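Local coordinates for protein putative glucoamylase (PDB 4GL3) that probably hydrolyses glycosidic bonds, being a putative glucoamylase of the six-hairpin glycosidase clan, although its substrate is not established, at residues Ser38-Glu43 / His103-Lys108; Asn93-His98 / Thr109-Pro114; Leu237-Asn242 / Glu272-Ala277; His243-Pro248 / His315-Asp320; Glu298-Leu303 / Met344-Glu349. All coordinates share one frame; numbering follows the deposited sequence.

Contact 1. Residues Ser38-Glu43 / His103-Lys108; sequences SGLAHE and HWMNGK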
# COMPACT_ATOMS: atom_id res chain seq x y z
N SER A 38 -19.01 -3.28 8.75
CA SER A 38 -18.44 -3.63 7.46
C SER A 38 -17.11 -4.36 7.50
O SER A 38 -16.77 -5.00 6.51
CB SER A 38 -18.23 -2.35 6.64
OG SER A 38 -17.37 -1.42 7.30
N GLY A 39 -16.34 -4.21 8.60
CA GLY A 39 -14.94 -4.69 8.67
C GLY A 39 -13.91 -3.79 8.00
O GLY A 39 -12.70 -4.08 8.01
N LEU A 40 -14.37 -2.69 7.42
CA LEU A 40 -13.47 -1.76 6.75
C LEU A 40 -12.67 -0.92 7.75
O LEU A 40 -13.06 -0.74 8.92
CB LEU A 40 -14.24 -0.85 5.76
CG LEU A 40 -15.00 -1.49 4.60
CD1 LEU A 40 -15.80 -0.44 3.79
CD2 LEU A 40 -14.03 -2.30 3.71
N ALA A 41 -11.53 -0.44 7.27
CA ALA A 41 -10.59 0.33 8.07
C ALA A 41 -10.93 1.81 8.05
O ALA A 41 -11.33 2.37 7.01
CB ALA A 41 -9.16 0.12 7.53
N HIS A 42 -10.83 2.44 9.21
CA HIS A 42 -10.86 3.89 9.30
C HIS A 42 -9.63 4.49 8.58
O HIS A 42 -8.53 3.91 8.59
CB HIS A 42 -10.79 4.37 10.75
CG HIS A 42 -12.07 4.25 11.50
ND1 HIS A 42 -12.42 3.11 12.21
CD2 HIS A 42 -13.05 5.14 11.71
CE1 HIS A 42 -13.59 3.31 12.78
NE2 HIS A 42 -13.99 4.53 12.50
N GLU A 43 -9.81 5.67 7.99
CA GLU A 43 -8.70 6.37 7.38
C GLU A 43 -7.66 6.72 8.43
O GLU A 43 -6.45 6.69 8.16
CB GLU A 43 -9.19 7.65 6.64
CG GLU A 43 -8.12 8.72 6.32
CD GLU A 43 -7.15 8.49 5.10
OE1 GLU A 43 -7.40 7.70 4.08
OE2 GLU A 43 -6.07 9.18 5.18
N HIS A 103 -12.63 6.66 -2.97
CA HIS A 103 -11.52 6.68 -2.02
C HIS A 103 -12.09 6.46 -0.61
O HIS A 103 -11.62 5.61 0.14
CB HIS A 103 -10.78 7.99 -2.20
CG HIS A 103 -9.54 8.17 -1.37
ND1 HIS A 103 -8.60 9.15 -1.68
CD2 HIS A 103 -9.09 7.56 -0.25
CE1 HIS A 103 -7.62 9.10 -0.78
NE2 HIS A 103 -7.90 8.15 0.10
N TRP A 104 -13.09 7.26 -0.24
CA TRP A 104 -13.74 7.17 1.07
C TRP A 104 -15.21 6.78 0.92
O TRP A 104 -15.87 7.23 0.00
CB TRP A 104 -13.69 8.52 1.77
CG TRP A 104 -12.35 8.91 2.34
CD1 TRP A 104 -11.26 8.15 2.45
CD2 TRP A 104 -12.02 10.17 2.92
NE1 TRP A 104 -10.24 8.85 3.06
CE2 TRP A 104 -10.69 10.10 3.35
CE3 TRP A 104 -12.73 11.36 3.10
CZ2 TRP A 104 -10.03 11.16 3.97
CZ3 TRP A 104 -12.08 12.43 3.75
CH2 TRP A 104 -10.74 12.32 4.16
N MSE A 105 -15.69 5.95 1.84
CA MSE A 105 -17.11 5.68 2.01
C MSE A 105 -17.48 5.58 3.48
O MSE A 105 -16.61 5.44 4.38
CB MSE A 105 -17.53 4.35 1.32
CG MSE A 105 -16.85 3.14 1.80
SE MSE A 105 -17.62 1.46 1.11
CE MSE A 105 -17.41 1.82 -0.77
N ASN A 106 -18.78 5.71 3.74
CA ASN A 106 -19.27 5.59 5.08
C ASN A 106 -19.16 4.11 5.47
O ASN A 106 -19.70 3.26 4.78
CB ASN A 106 -20.69 6.11 5.15
CG ASN A 106 -21.27 6.07 6.52
OD1 ASN A 106 -21.36 5.00 7.15
ND2 ASN A 106 -21.76 7.20 6.98
N GLY A 107 -18.45 3.82 6.56
CA GLY A 107 -18.19 2.44 6.99
C GLY A 107 -19.39 1.68 7.57
O GLY A 107 -19.32 0.50 7.79
N LYS A 108 -20.49 2.39 7.81
CA LYS A 108 -21.75 1.78 8.19
C LYS A 108 -22.72 1.67 7.00
O LYS A 108 -23.31 0.65 6.84
CB LYS A 108 -22.45 2.57 9.31
CG LYS A 108 -21.56 3.07 10.45
CD LYS A 108 -22.41 3.84 11.48
CE LYS A 108 -21.70 4.07 12.82
NZ LYS A 108 -20.32 4.60 12.67
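Glu43 takes hold of Trp104 through one oxygen: the indole NE1 donates to Glu43 OE1 over 3.2 Å, and the bond is nearly straight (169° at the hydrogen). The oxygen sits at the rim of the indole, in its plane, but the N-H comes down on the carboxylate from above, since the two flat groups are turned 57° against each other. Behind this bond Glu43 CG rests 3.9 Å from Trp104 CZ2. An alanine at Glu43 would probably leave Trp104 NE1 without this acceptor and open a gap beside CZ2. The same OE1 has a weak hydrogen bond with Thr53 OG1 of strand 51-53.

At the other end Ser38 OG donates to Gly107 O at 2.8 Å, in the carbonyl plane and on a lone pair. It also accepts from Leu40 N, at 3.3 Å, which makes an ST turn; chi1 of 59° puts OG between the backbone N and the carbonyl carbon, where it can serve both. Between these polar ends Leu40 CD1 meets SE of selenomethionine Met105 at 3.8 Å, the side chains crossing at about a right angle. Phe88 of helix 75-90 packs on Ser38, Leu40 and Met105 alike. The contact sets a loop against strand 104-106, the middle of a three-stranded antiparallel sheet, and Gly107 just after it, in a chain far richer in helix, consistent with the helical barrel of six-hairpin glycosidases.

Contact 2. Residues Asn93-His98 / Thr109-Pro114; sequences NTDSYH and TGKTIP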
# COMPACT_ATOMS: atom_id res chain seq x y z
N ASN A 93 -26.30 -1.72 -2.43
CA ASN A 93 -26.49 -0.45 -1.70
C ASN A 93 -25.19 0.27 -1.30
O ASN A 93 -25.21 1.43 -0.89
CB ASN A 93 -27.39 -0.71 -0.51
CG ASN A 93 -28.78 -1.17 -0.98
OD1 ASN A 93 -29.32 -0.63 -1.93
ND2 ASN A 93 -29.30 -2.24 -0.39
N THR A 94 -24.06 -0.41 -1.47
CA THR A 94 -22.75 0.21 -1.33
C THR A 94 -22.38 0.84 -2.65
O THR A 94 -22.36 0.15 -3.67
CB THR A 94 -21.71 -0.87 -0.94
OG1 THR A 94 -22.08 -1.37 0.35
CG2 THR A 94 -20.30 -0.33 -0.95
N ASP A 95 -22.06 2.13 -2.64
CA ASP A 95 -21.78 2.84 -3.88
C ASP A 95 -20.58 2.31 -4.63
O ASP A 95 -19.48 2.06 -4.05
CB ASP A 95 -21.57 4.33 -3.61
CG ASP A 95 -22.86 5.05 -3.24
OD1 ASP A 95 -23.95 4.60 -3.63
OD2 ASP A 95 -22.78 6.07 -2.53
N SER A 96 -20.78 2.16 -5.94
CA SER A 96 -19.74 1.81 -6.88
C SER A 96 -20.03 2.41 -8.26
O SER A 96 -21.18 2.73 -8.58
CB SER A 96 -19.56 0.28 -7.00
OG SER A 96 -20.70 -0.42 -7.48
N TYR A 97 -18.98 2.53 -9.05
CA TYR A 97 -19.01 3.22 -10.34
C TYR A 97 -18.14 2.41 -11.30
O TYR A 97 -16.97 2.37 -11.15
CB TYR A 97 -18.55 4.69 -10.24
CG TYR A 97 -19.11 5.38 -9.00
CD1 TYR A 97 -18.44 5.27 -7.77
CD2 TYR A 97 -20.29 6.13 -9.07
CE1 TYR A 97 -18.96 5.88 -6.63
CE2 TYR A 97 -20.83 6.74 -7.93
CZ TYR A 97 -20.15 6.63 -6.71
OH TYR A 97 -20.67 7.16 -5.57
N HIS A 98 -18.78 1.77 -12.28
CA HIS A 98 -18.08 0.95 -13.27
C HIS A 98 -17.20 -0.12 -12.59
O HIS A 98 -16.10 -0.39 -13.03
CB HIS A 98 -17.32 1.82 -14.26
CG HIS A 98 -18.21 2.58 -15.22
ND1 HIS A 98 -18.62 2.06 -16.42
CD2 HIS A 98 -18.72 3.85 -15.16
CE1 HIS A 98 -19.40 2.94 -17.04
NE2 HIS A 98 -19.47 4.03 -16.30
N THR A 109 -22.89 2.69 6.17
CA THR A 109 -23.93 2.66 5.14
C THR A 109 -23.42 2.34 3.75
O THR A 109 -24.18 2.03 2.85
CB THR A 109 -24.62 4.04 5.03
OG1 THR A 109 -23.63 5.00 4.56
CG2 THR A 109 -25.27 4.42 6.41
N GLY A 110 -22.12 2.44 3.54
CA GLY A 110 -21.55 2.18 2.22
C GLY A 110 -21.72 3.31 1.20
O GLY A 110 -21.42 3.10 0.03
N LYS A 111 -22.20 4.48 1.62
CA LYS A 111 -22.36 5.60 0.71
C LYS A 111 -21.02 6.36 0.53
O LYS A 111 -20.26 6.57 1.47
CB LYS A 111 -23.49 6.53 1.22
CG LYS A 111 -24.84 5.82 1.41
CD LYS A 111 -25.32 5.03 0.15
CE LYS A 111 -26.66 4.30 0.37
NZ LYS A 111 -27.03 3.41 -0.81
N THR A 112 -20.73 6.76 -0.69
CA THR A 112 -19.53 7.51 -0.97
C THR A 112 -19.43 8.75 -0.12
O THR A 112 -20.42 9.43 0.08
CB THR A 112 -19.48 7.90 -2.46
OG1 THR A 112 -19.35 6.68 -3.22
CG2 THR A 112 -18.30 8.88 -2.76
N ILE A 113 -18.22 9.05 0.35
CA ILE A 113 -17.86 10.37 0.98
C ILE A 113 -16.85 11.01 0.05
O ILE A 113 -15.80 10.44 -0.19
CB ILE A 113 -17.21 10.22 2.37
CG1 ILE A 113 -18.23 9.55 3.30
CG2 ILE A 113 -16.79 11.60 2.96
CD1 ILE A 113 -17.64 9.02 4.62
N PRO A 114 -17.19 12.14 -0.54
CA PRO A 114 -16.22 12.78 -1.43
C PRO A 114 -14.92 13.10 -0.76
O PRO A 114 -14.90 13.50 0.42
CB PRO A 114 -16.91 14.09 -1.83
CG PRO A 114 -18.37 13.86 -1.61
CD PRO A 114 -18.45 12.90 -0.44
O HOH W 1 -29.07 1.82 -2.35
O HOH W 2 -24.39 -1.08 1.77
O HOH W 3 -17.86 4.25 -3.22
O HOH W 4 -26.62 4.83 -2.83
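Thr94 and Gly110 bring their CA atoms to 4.2 Å as the touching parts of 93-98 and 109-114 run almost the same way, 16° apart, with Asp95 N donating to Gly110 O at 2.9 Å. This closeness suits a glycine: a side chain on Gly110 would run into Thr94 OG1, and its positive phi favours glycine as well. Thr94 OG1 itself is hydrogen-bonded to Phe88 O, near the end of helix 75-90.

Asp95 carries the next step. Its OD2 takes the N-H of Thr112 over 2.8 Å in a nearly straight bond, approached from the anti side of the carboxylate and 21° out of its plane. Asp95 CB lies only 3.3 Å from Thr112 OG1, the two side chains crossing at about a right angle. The residues gripped here belong to the connection and returning strand of a beta-hairpin, 104-106 followed by 112-113, so the loop leaving helix 75-90 is tied to the hairpin's turn.

Lys111 heads off from the other segment at its CB, then bends back: chi2 of -53° swings CD toward Asn93 O, and NZ finally donates to that carbonyl at 2.7 Å, in its plane and on a lone pair. Lys111 NZ and Asp95 OD1 stand 4.3 Å apart, beyond a salt bridge, and a water between them donates to OD1 and accepts from NZ. Farther along, Tyr97 and Thr112 reach tip to tip, Tyr97 OH to Thr112 OG1 at 2.7 Å, with the threonine oxygen at the ring's edge and in its plane. A water bonded to Asp95 O also meets Thr112 OG1 at 2.9 Å.

Contact 3. Residues Leu237-Asn242 / Glu272-Ala277; sequences LPLGNN and EEQMKA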
# COMPACT_ATOMS: atom_id res chain seq x y z
N LEU A 237 19.64 4.91 -9.39
CA LEU A 237 18.20 4.77 -9.21
C LEU A 237 17.51 4.59 -10.58
O LEU A 237 17.44 5.57 -11.35
CB LEU A 237 17.63 6.02 -8.50
CG LEU A 237 16.13 6.09 -8.20
CD1 LEU A 237 15.67 4.97 -7.25
CD2 LEU A 237 15.77 7.47 -7.63
N PRO A 238 17.01 3.37 -10.91
CA PRO A 238 16.46 3.15 -12.27
C PRO A 238 15.33 4.08 -12.67
O PRO A 238 15.34 4.63 -13.77
CB PRO A 238 15.98 1.69 -12.24
CG PRO A 238 16.86 1.04 -11.19
CD PRO A 238 17.13 2.11 -10.15
N LEU A 239 14.39 4.28 -11.75
CA LEU A 239 13.15 5.00 -12.01
C LEU A 239 12.81 6.04 -10.91
O LEU A 239 13.27 5.96 -9.76
CB LEU A 239 11.98 4.01 -12.12
CG LEU A 239 12.04 2.82 -13.13
CD1 LEU A 239 10.84 1.89 -12.91
CD2 LEU A 239 12.13 3.33 -14.57
N GLY A 240 11.96 7.00 -11.27
CA GLY A 240 11.32 7.84 -10.27
C GLY A 240 11.78 9.30 -10.31
O GLY A 240 12.73 9.68 -11.02
N ASN A 241 11.10 10.10 -9.49
CA ASN A 241 11.29 11.54 -9.40
C ASN A 241 12.74 11.92 -9.21
O ASN A 241 13.43 11.40 -8.31
CB ASN A 241 10.45 12.05 -8.21
CG ASN A 241 10.27 13.54 -8.21
OD1 ASN A 241 11.21 14.31 -7.95
ND2 ASN A 241 9.05 13.97 -8.50
N ASN A 242 13.21 12.88 -9.99
CA ASN A 242 14.59 13.34 -9.87
C ASN A 242 14.93 14.14 -8.58
O ASN A 242 15.75 13.70 -7.77
CB ASN A 242 14.93 14.15 -11.15
CG ASN A 242 16.37 14.62 -11.18
OD1 ASN A 242 17.23 14.11 -10.47
ND2 ASN A 242 16.65 15.57 -12.05
N GLU A 272 13.61 -5.26 -8.34
CA GLU A 272 14.30 -5.51 -7.09
C GLU A 272 15.39 -4.44 -6.86
O GLU A 272 15.55 -3.94 -5.73
CB GLU A 272 14.94 -6.90 -7.10
CG GLU A 272 15.52 -7.30 -5.75
CD GLU A 272 15.96 -8.78 -5.71
OE1 GLU A 272 15.84 -9.51 -6.74
OE2 GLU A 272 16.43 -9.19 -4.65
N GLU A 273 16.14 -4.13 -7.90
CA GLU A 273 17.12 -3.05 -7.86
C GLU A 273 16.42 -1.72 -7.53
O GLU A 273 16.91 -0.95 -6.71
CB GLU A 273 17.85 -2.93 -9.20
CG GLU A 273 19.05 -2.01 -9.16
CD GLU A 273 19.65 -1.67 -10.54
OE1 GLU A 273 19.12 -2.08 -11.61
OE2 GLU A 273 20.68 -0.94 -10.55
N GLN A 274 15.27 -1.45 -8.15
CA GLN A 274 14.56 -0.20 -7.91
C GLN A 274 14.24 -0.03 -6.42
O GLN A 274 14.46 1.06 -5.84
CB GLN A 274 13.25 -0.13 -8.73
CG GLN A 274 12.37 1.11 -8.43
CD GLN A 274 13.01 2.44 -8.84
OE1 GLN A 274 13.97 2.46 -9.63
NE2 GLN A 274 12.48 3.56 -8.32
N MSE A 275 13.70 -1.09 -5.80
CA MSE A 275 13.17 -0.98 -4.43
C MSE A 275 14.35 -0.81 -3.45
O MSE A 275 14.29 0.02 -2.53
CB MSE A 275 12.33 -2.18 -4.02
CG MSE A 275 11.13 -2.48 -4.86
SE MSE A 275 10.13 -0.92 -5.35
CE MSE A 275 9.74 -1.39 -7.21
N LYS A 276 15.42 -1.56 -3.69
CA LYS A 276 16.64 -1.43 -2.89
C LYS A 276 17.29 -0.08 -3.05
O LYS A 276 17.65 0.54 -2.06
CB LYS A 276 17.65 -2.53 -3.22
CG LYS A 276 17.14 -3.90 -2.82
CD LYS A 276 18.20 -5.01 -2.85
CE LYS A 276 17.63 -6.27 -2.19
NZ LYS A 276 18.15 -7.50 -2.84
N ALA A 277 17.43 0.39 -4.29
CA ALA A 277 18.06 1.69 -4.57
C ALA A 277 17.28 2.80 -3.89
O ALA A 277 17.85 3.63 -3.20
CB ALA A 277 18.17 1.96 -6.09
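Pro238 and Gln274 lie where strand 237-239 passes helix 272-277, the two short axes 7.5 Å apart at their closest and 120° apart in direction. The nearest backbones are those of Leu237 and Ala277, with CA atoms 5.6 Å apart.

Gln274 does most of the work. Its side chain leaves the helix with CG anti to the backbone N, then bends at chi2 (65°), which places CD beside the strand and lets the amide treat Leu239 much as a neighbouring peptide would. OE1 accepts from Leu239 N at 2.8 Å, and NE2 returns a bond to Leu239 O at 2.9 Å. Neither is ideally set: the N-H reaches OE1 tilted from the amide's carbonyl plane, while NE2 stands above the carbonyl plane of Leu239, 54° out of it. With both ends engaged, the amide is held against flipping, and two buried backbone groups of the strand are satisfied.

Pro238 fills the space beside it. The proline ring and the glutamine slide past each other in opposite directions, bringing Pro238 CD to 3.2 Å from Gln274 OE1; the ring nitrogen has no hydrogen to offer that oxygen. Nearby, Leu237 CD1 touches both Gln274 NE2, at 3.6 Å, and Ala277 CB, at 4.1 Å, so the small alanine lets the strand come close to the helix.

Strand 235-239 pairs antiparallel with 227-232, whose Asn228 and Tyr232 press on Leu237. Along helix 271-288, His278 and Ile281 continue the cover over Leu237, while Tyr271 packs against Leu239.

Contact 4. Residues His243-Pro248 / His315-Asp320; sequences HGKGGP and HSPGND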
# COMPACT_ATOMS: atom_id res chain seq x y z
N HIS A 243 14.34 15.32 -8.42
CA HIS A 243 14.54 16.22 -7.28
C HIS A 243 14.19 15.49 -5.97
O HIS A 243 14.84 15.66 -4.94
CB HIS A 243 13.68 17.51 -7.47
CG HIS A 243 13.76 18.51 -6.35
ND1 HIS A 243 12.73 18.73 -5.45
CD2 HIS A 243 14.74 19.39 -6.00
CE1 HIS A 243 13.07 19.67 -4.60
NE2 HIS A 243 14.29 20.09 -4.90
N GLY A 244 13.19 14.62 -6.04
CA GLY A 244 12.78 13.86 -4.86
C GLY A 244 13.60 12.61 -4.57
O GLY A 244 13.29 11.89 -3.62
N LYS A 245 14.65 12.37 -5.36
CA LYS A 245 15.48 11.17 -5.22
C LYS A 245 14.63 9.90 -5.12
O LYS A 245 14.82 9.06 -4.26
CB LYS A 245 16.40 11.31 -4.01
CG LYS A 245 17.18 12.62 -3.99
CD LYS A 245 18.30 12.63 -2.97
CE LYS A 245 18.77 14.05 -2.66
NZ LYS A 245 19.38 14.72 -3.82
N GLY A 246 13.68 9.80 -6.02
CA GLY A 246 12.73 8.66 -6.05
C GLY A 246 11.35 8.98 -5.50
O GLY A 246 10.36 8.34 -5.86
N GLY A 247 11.28 9.99 -4.63
CA GLY A 247 10.03 10.38 -4.03
C GLY A 247 9.88 9.84 -2.60
O GLY A 247 10.79 9.25 -2.04
N PRO A 248 8.72 10.08 -2.02
CA PRO A 248 8.35 9.44 -0.74
C PRO A 248 8.51 7.91 -0.80
O PRO A 248 8.18 7.26 -1.84
CB PRO A 248 6.88 9.81 -0.56
CG PRO A 248 6.56 10.85 -1.61
CD PRO A 248 7.59 10.74 -2.70
N HIS A 315 6.38 13.92 2.45
CA HIS A 315 7.80 14.15 2.82
C HIS A 315 8.69 13.26 1.95
O HIS A 315 8.33 12.12 1.61
CB HIS A 315 8.10 13.86 4.29
CG HIS A 315 7.12 14.47 5.24
ND1 HIS A 315 6.15 13.73 5.88
CD2 HIS A 315 6.95 15.76 5.64
CE1 HIS A 315 5.42 14.54 6.63
NE2 HIS A 315 5.88 15.77 6.50
N SER A 316 9.87 13.78 1.62
CA SER A 316 10.85 13.03 0.84
C SER A 316 12.16 13.81 0.86
O SER A 316 12.24 14.94 1.42
CB SER A 316 10.35 12.86 -0.62
OG SER A 316 10.59 14.05 -1.35
N PRO A 317 13.21 13.25 0.25
CA PRO A 317 14.43 14.07 0.20
C PRO A 317 14.31 15.40 -0.56
O PRO A 317 15.18 16.25 -0.40
CB PRO A 317 15.43 13.15 -0.50
CG PRO A 317 14.95 11.76 -0.17
CD PRO A 317 13.46 11.85 -0.15
N GLY A 318 13.30 15.57 -1.39
CA GLY A 318 12.99 16.88 -2.01
C GLY A 318 11.90 17.69 -1.31
O GLY A 318 11.50 18.73 -1.81
N ASN A 319 11.42 17.21 -0.16
CA ASN A 319 10.40 17.88 0.65
C ASN A 319 10.57 17.40 2.10
O ASN A 319 9.74 16.62 2.64
CB ASN A 319 9.01 17.54 0.15
CG ASN A 319 7.90 18.19 0.97
OD1 ASN A 319 8.08 19.26 1.52
ND2 ASN A 319 6.76 17.53 1.06
N ASP A 320 11.67 17.84 2.68
CA ASP A 320 12.10 17.40 3.99
C ASP A 320 11.76 18.51 4.97
O ASP A 320 12.33 19.57 4.89
CB ASP A 320 13.60 17.16 3.96
CG ASP A 320 14.16 16.71 5.32
OD1 ASP A 320 13.41 16.24 6.20
OD2 ASP A 320 15.38 16.84 5.48
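Lys245 lies across Pro317 where two beta turns pack together, a type I' turn from Gly244 to Gly247 and a type I turn from Ser316 to Asn319. Starting from the backbone, Lys245 CB stands 4.1 Å from both CB and CG of Pro317. CG comes to 3.9 Å from Pro317 CB and CD to 3.8 Å from the same atom, so the aliphatic chain runs obliquely over one corner of the ring. CE still keeps touch with that corner, but chi4 of -64° turns the tip off, and Lys245 NZ ends 5.4 Å from Pro317 CB. Ile281 and Tyr285 of helix 271-288 also pack against the chain, and Tyr285 lies on Pro317 too.

The rest is backbone against small side chains. Gly244 O, which accepts from Gly247 N to close its own turn, sits 3.5 Å from Pro317 CD. A glycine makes the closeness possible at Gly318, where a side chain would press on Gly244 CA. Separately, the backbone angles of Gly246 and Gly247 in the type I' turn call for glycine. Ser316 braces the second turn from within, its OG accepting from Gly318 N as an ST turn, while its CB packs 3.5 Å from Pro248 N. Beyond it, Pro248 CB rests 3.5 Å from His315 O.

Contact 5. Residues Glu298-Leu303 / Met344-Glu349; sequences EKCWGL and MRYFYE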
# COMPACT_ATOMS: atom_id res chain seq x y z
N GLU A 298 21.52 6.85 11.12
CA GLU A 298 21.42 5.42 10.85
C GLU A 298 20.30 4.77 11.63
O GLU A 298 19.71 3.81 11.16
CB GLU A 298 22.74 4.73 11.22
CG GLU A 298 23.87 5.19 10.32
CD GLU A 298 25.20 4.58 10.67
OE1 GLU A 298 25.20 3.58 11.43
OE2 GLU A 298 26.23 5.09 10.17
N LYS A 299 20.02 5.28 12.82
CA LYS A 299 18.99 4.73 13.69
C LYS A 299 17.66 5.36 13.40
O LYS A 299 16.64 4.84 13.79
CB LYS A 299 19.38 4.97 15.15
CG LYS A 299 20.65 4.23 15.52
CD LYS A 299 20.69 3.85 16.99
CE LYS A 299 21.85 2.89 17.27
NZ LYS A 299 21.84 1.76 16.28
N CYS A 300 17.67 6.48 12.70
CA CYS A 300 16.50 7.31 12.59
C CYS A 300 16.43 7.90 11.17
O CYS A 300 16.96 8.98 10.90
CB CYS A 300 16.60 8.39 13.65
SG CYS A 300 15.11 9.33 13.83
N TRP A 301 15.81 7.12 10.28
CA TRP A 301 15.68 7.45 8.87
C TRP A 301 14.33 7.00 8.36
O TRP A 301 13.67 6.17 9.00
CB TRP A 301 16.76 6.77 8.02
CG TRP A 301 16.76 5.26 8.03
CD1 TRP A 301 17.34 4.45 8.96
CD2 TRP A 301 16.18 4.38 7.04
NE1 TRP A 301 17.15 3.12 8.62
CE2 TRP A 301 16.44 3.05 7.45
CE3 TRP A 301 15.46 4.58 5.86
CZ2 TRP A 301 16.03 1.95 6.73
CZ3 TRP A 301 15.03 3.49 5.16
CH2 TRP A 301 15.32 2.19 5.59
N GLY A 302 13.94 7.56 7.22
CA GLY A 302 12.75 7.16 6.49
C GLY A 302 11.82 8.34 6.30
O GLY A 302 11.13 8.76 7.24
N LEU A 303 11.79 8.86 5.07
CA LEU A 303 10.90 9.97 4.69
C LEU A 303 9.82 9.51 3.69
O LEU A 303 10.11 8.94 2.62
CB LEU A 303 11.73 11.10 4.06
CG LEU A 303 12.84 11.72 4.91
CD1 LEU A 303 13.65 12.71 4.08
CD2 LEU A 303 12.27 12.36 6.17
N MSE A 344 13.67 0.13 13.59
CA MSE A 344 12.59 -0.46 14.38
C MSE A 344 12.95 -0.50 15.86
O MSE A 344 12.16 -0.13 16.72
CB MSE A 344 12.26 -1.86 13.90
CG MSE A 344 10.91 -2.39 14.40
SE MSE A 344 10.58 -4.28 13.86
CE MSE A 344 10.55 -4.06 11.95
N ARG A 345 14.16 -0.95 16.16
CA ARG A 345 14.57 -1.11 17.54
C ARG A 345 14.74 0.25 18.20
O ARG A 345 14.43 0.40 19.39
CB ARG A 345 15.86 -1.95 17.65
CG ARG A 345 16.23 -2.34 19.07
CD ARG A 345 17.36 -3.38 19.09
NE ARG A 345 16.92 -4.65 18.52
CZ ARG A 345 16.23 -5.59 19.17
NH1 ARG A 345 15.91 -5.42 20.46
NH2 ARG A 345 15.88 -6.71 18.54
N TYR A 346 15.24 1.23 17.46
CA TYR A 346 15.42 2.59 17.98
C TYR A 346 14.04 3.22 18.29
O TYR A 346 13.85 3.83 19.36
CB TYR A 346 16.21 3.45 16.98
CG TYR A 346 16.29 4.92 17.38
CD1 TYR A 346 17.14 5.35 18.41
CD2 TYR A 346 15.51 5.88 16.75
CE1 TYR A 346 17.22 6.69 18.76
CE2 TYR A 346 15.57 7.21 17.10
CZ TYR A 346 16.40 7.60 18.10
OH TYR A 346 16.43 8.91 18.42
N PHE A 347 13.08 3.02 17.38
CA PHE A 347 11.75 3.57 17.54
C PHE A 347 11.08 2.97 18.76
O PHE A 347 10.38 3.67 19.48
CB PHE A 347 10.85 3.31 16.32
CG PHE A 347 11.32 3.97 15.04
CD1 PHE A 347 12.12 5.09 15.03
CD2 PHE A 347 10.90 3.45 13.83
CE1 PHE A 347 12.52 5.67 13.83
CE2 PHE A 347 11.28 4.02 12.63
CZ PHE A 347 12.10 5.13 12.63
N TYR A 348 11.28 1.67 18.98
CA TYR A 348 10.66 0.98 20.11
C TYR A 348 11.40 1.25 21.41
O TYR A 348 10.79 1.64 22.41
CB TYR A 348 10.60 -0.52 19.86
CG TYR A 348 9.89 -1.27 20.96
CD1 TYR A 348 8.50 -1.24 21.07
CD2 TYR A 348 10.58 -2.03 21.86
CE1 TYR A 348 7.85 -1.90 22.09
CE2 TYR A 348 9.93 -2.70 22.87
CZ TYR A 348 8.57 -2.63 22.97
OH TYR A 348 7.94 -3.27 23.96
N GLU A 349 12.71 1.01 21.43
CA GLU A 349 13.44 1.04 22.68
C GLU A 349 13.74 2.47 23.10
O GLU A 349 13.65 2.77 24.27
CB GLU A 349 14.74 0.19 22.62
CG GLU A 349 14.47 -1.31 22.45
CD GLU A 349 15.70 -2.21 22.40
OE1 GLU A 349 16.85 -1.74 22.43
OE2 GLU A 349 15.50 -3.44 22.32
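Tyr346 offers one ring face to Lys299, whose CB stands 4.2 Å from the ring centroid and 27° off its normal, a CH-pi contact. Cys300 comes at the same ring obliquely: CB is 3.8 Å from Tyr346 CE2, and SG makes a sulfur-aromatic contact 5.1 Å from the centroid. Phe347, the next residue, has Trp301 O at its edge and near its plane, 4.1 Å from CZ, while Cys300 SG lies 4.5 Å from Phe347 CE1. This is aromatic packing of a loop, 298-303, on the last turns of helix 337-349, within a fold probably built on the helical hairpins of its clan.

Tyr346 CG is anti to the backbone N (chi1 174°), which sets CG on the side of the loop; the side chain crosses Lys299 at about a right angle. Lys299 O fits against the same residue, 3.3 Å from Tyr346 CD2. Replacing Tyr346 with an alanine would probably leave Lys299 CB without its aromatic face and open a gap beside Cys300, with only CB of the old side chain still near Lys299 O.

Outside the pair, Lys299 NZ forms a salt bridge with Glu342, one helical turn before Tyr346, and Pro326 packs on Phe347. Trp301 CB points away from the helix segment, its side chain packs on Arg283, Cys286 and Ala329, and its NE1 is hydrogen-bonded to Tyr339 O of helix 337-349.

Overall arrangement
Contacts 1 and 2 share one sheet: strands 104-106 and 112-113 are neighbours, probably bonded through Trp104 O and Ile113 N, and just beyond through Asn106 N and Lys111 O. Contact 2 is the more solvent-facing and more polar, with waters among its links, whereas contact 1 buries an apolar centre between two polar ends. Contact 3 lies beyond the chain's centre from both; it is buried, yet turns on a paired amide. It joins contact 4 through Asn241 O and Gly246 N, and both use helix 271-288. Contact 4, partly buried, touches contact 5, buried like contact 3, at Leu303. The last two pack by van der Waals contact, prolines and glycines in one, aromatic rings in the other.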